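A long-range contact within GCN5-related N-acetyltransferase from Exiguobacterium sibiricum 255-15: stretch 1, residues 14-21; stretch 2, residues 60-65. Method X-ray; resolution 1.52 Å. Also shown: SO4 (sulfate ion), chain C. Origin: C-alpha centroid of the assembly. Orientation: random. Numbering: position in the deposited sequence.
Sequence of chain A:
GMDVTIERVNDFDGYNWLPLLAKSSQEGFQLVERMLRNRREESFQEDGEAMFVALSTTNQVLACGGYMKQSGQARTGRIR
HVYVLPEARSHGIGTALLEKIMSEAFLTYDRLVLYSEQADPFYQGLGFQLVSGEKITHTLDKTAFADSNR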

# COMPACT_ATOMS: atom_id res chain seq x y z
N GLY A 14 12.92 7.13 -11.40
CA GLY A 14 12.28 8.09 -12.29
C GLY A 14 11.30 9.01 -11.59
O GLY A 14 10.56 9.72 -12.28
N TYR A 15 11.28 9.03 -10.27
CA TYR A 15 10.35 9.87 -9.49
C TYR A 15 11.12 10.69 -8.50
O TYR A 15 12.17 10.25 -8.00
CB TYR A 15 9.37 9.02 -8.69
CG TYR A 15 8.56 8.07 -9.51
CD1 TYR A 15 7.37 8.47 -10.13
CD2 TYR A 15 9.00 6.76 -9.72
CE1 TYR A 15 6.63 7.57 -10.90
CE2 TYR A 15 8.27 5.87 -10.49
CZ TYR A 15 7.10 6.28 -11.07
OH TYR A 15 6.41 5.37 -11.83
N ASN A 16 10.61 11.87 -8.17
CA ASN A 16 11.17 12.62 -7.05
C ASN A 16 10.51 12.18 -5.77
O ASN A 16 9.37 12.56 -5.48
CB ASN A 16 10.98 14.12 -7.24
CG ASN A 16 11.64 14.94 -6.13
OD1 ASN A 16 12.31 14.37 -5.25
ND2 ASN A 16 11.49 16.28 -6.17
N TRP A 17 11.23 11.38 -4.99
CA TRP A 17 10.72 10.84 -3.73
C TRP A 17 10.99 11.73 -2.53
O TRP A 17 10.53 11.43 -1.42
CB TRP A 17 11.38 9.49 -3.42
CG TRP A 17 11.07 8.43 -4.40
CD1 TRP A 17 11.86 8.00 -5.42
CD2 TRP A 17 9.86 7.66 -4.47
NE1 TRP A 17 11.22 7.00 -6.11
CE2 TRP A 17 9.99 6.78 -5.56
CE3 TRP A 17 8.69 7.64 -3.72
CZ2 TRP A 17 8.99 5.87 -5.90
CZ3 TRP A 17 7.69 6.72 -4.07
CH2 TRP A 17 7.85 5.86 -5.15
N LEU A 18 11.77 12.79 -2.70
CA LEU A 18 12.19 13.60 -1.55
C LEU A 18 11.02 14.16 -0.73
O LEU A 18 11.07 14.13 0.50
CB LEU A 18 13.17 14.69 -1.93
CG LEU A 18 14.56 14.15 -2.18
CD1 LEU A 18 15.46 15.30 -2.57
CD2 LEU A 18 15.13 13.40 -0.95
N PRO A 19 10.00 14.73 -1.40
CA PRO A 19 8.88 15.22 -0.57
C PRO A 19 8.22 14.15 0.30
O PRO A 19 7.98 14.39 1.49
CB PRO A 19 7.90 15.77 -1.61
CG PRO A 19 8.75 16.12 -2.79
CD PRO A 19 9.85 15.11 -2.82
N LEU A 20 7.99 12.98 -0.27
CA LEU A 20 7.39 11.86 0.46
C LEU A 20 8.30 11.40 1.62
O LEU A 20 7.83 11.12 2.73
CB LEU A 20 7.09 10.70 -0.50
CG LEU A 20 5.82 9.89 -0.26
CD1 LEU A 20 4.59 10.74 -0.36
CD2 LEU A 20 5.78 8.75 -1.24
N LEU A 21 9.60 11.35 1.35
CA LEU A 21 10.58 10.99 2.38
C LEU A 21 10.59 12.00 3.51
O LEU A 21 10.63 11.64 4.70
CB LEU A 21 11.98 10.90 1.78
CG LEU A 21 12.27 9.64 0.99
CD1 LEU A 21 13.52 9.78 0.11
CD2 LEU A 21 12.46 8.48 1.96
N GLN A 60 3.43 15.08 -9.72
CA GLN A 60 4.11 14.99 -8.44
C GLN A 60 3.58 13.78 -7.68
O GLN A 60 2.39 13.44 -7.79
CB GLN A 60 3.88 16.26 -7.63
CG GLN A 60 4.49 17.46 -8.28
CD GLN A 60 4.44 18.71 -7.46
OE1 GLN A 60 3.39 19.09 -6.95
NE2 GLN A 60 5.57 19.40 -7.38
N VAL A 61 4.46 13.11 -6.95
CA VAL A 61 4.09 11.91 -6.19
C VAL A 61 3.31 12.35 -4.95
O VAL A 61 3.83 13.11 -4.11
CB VAL A 61 5.33 11.13 -5.71
CG1 VAL A 61 4.93 10.00 -4.75
CG2 VAL A 61 6.09 10.58 -6.89
N LEU A 62 2.06 11.89 -4.83
CA LEU A 62 1.25 12.23 -3.65
C LEU A 62 1.10 11.08 -2.65
O LEU A 62 0.69 11.31 -1.51
CB LEU A 62 -0.14 12.68 -4.08
CG LEU A 62 -0.24 13.89 -5.03
CD1 LEU A 62 -1.67 14.18 -5.32
CD2 LEU A 62 0.46 15.10 -4.46
N ALA A 63 1.42 9.86 -3.08
CA ALA A 63 1.25 8.66 -2.25
C ALA A 63 1.97 7.49 -2.87
O ALA A 63 2.28 7.48 -4.06
CB ALA A 63 -0.21 8.31 -2.13
N CYS A 64 2.25 6.51 -2.02
CA CYS A 64 2.75 5.24 -2.50
C CYS A 64 2.08 4.11 -1.73
O CYS A 64 1.53 4.34 -0.66
CB CYS A 64 4.28 5.17 -2.33
SG CYS A 64 4.88 5.30 -0.64
N GLY A 65 2.18 2.90 -2.28
CA GLY A 65 1.69 1.71 -1.57
C GLY A 65 1.68 0.52 -2.50
O GLY A 65 1.46 0.65 -3.69
S SO4 C . 8.55 17.18 -8.44
O1 SO4 C . 8.00 18.52 -8.64
O2 SO4 C . 8.01 16.28 -9.45
O3 SO4 C . 8.17 16.70 -7.12
O4 SO4 C . 10.01 17.21 -8.56
O HOH W 1 7.24 14.26 -6.50

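No direct hydrogen bond joins the two stretches; their polar link runs through a water and a sulfate ion, probably from the crystallisation liquor. Water 1 donates to Asn16 O (2.9 Å) and accepts from Val61 N (3.0 Å), linking a backbone carbonyl and amide that cannot bond directly: Asn16 O and Val61 N are 5.2 Å apart. The water's second proton goes to sulfate O3, 2.7 Å away. The anion also accepts from both stretches: Asn16 ND2 lies 3.0 Å from O4 (N-H...O angle 168°) and Gln60 NE2 2.9 Å from O1 (176°).

Asn16 OD1 accepts from Leu18 N at 3.0 Å, a capping bond.

Stretch 1 passes from a loop into a helix that includes Leu18 to Leu21; Val61 to Gly65 form a strand. The CA atoms of Trp17 and Val61 are 7.2 Å apart, those of Leu20 and Leu62 7.4 Å, leaving room for side chains. Their contacts are apolar. Val61 points toward stretch 1: its CG2 lies 4.1 Å from Tyr15 CB, its CG1 3.8 Å from Leu20 CD2, which also lies 3.6 Å from Cys64 SG. Trp17 starts away, but its ring returns, with CZ3 4.1 Å from Cys64 CB, which sits at the ring edge. Val61, Leu20, Trp17 and Cys64 are all buried, so these van der Waals contacts keep apolar surface from water.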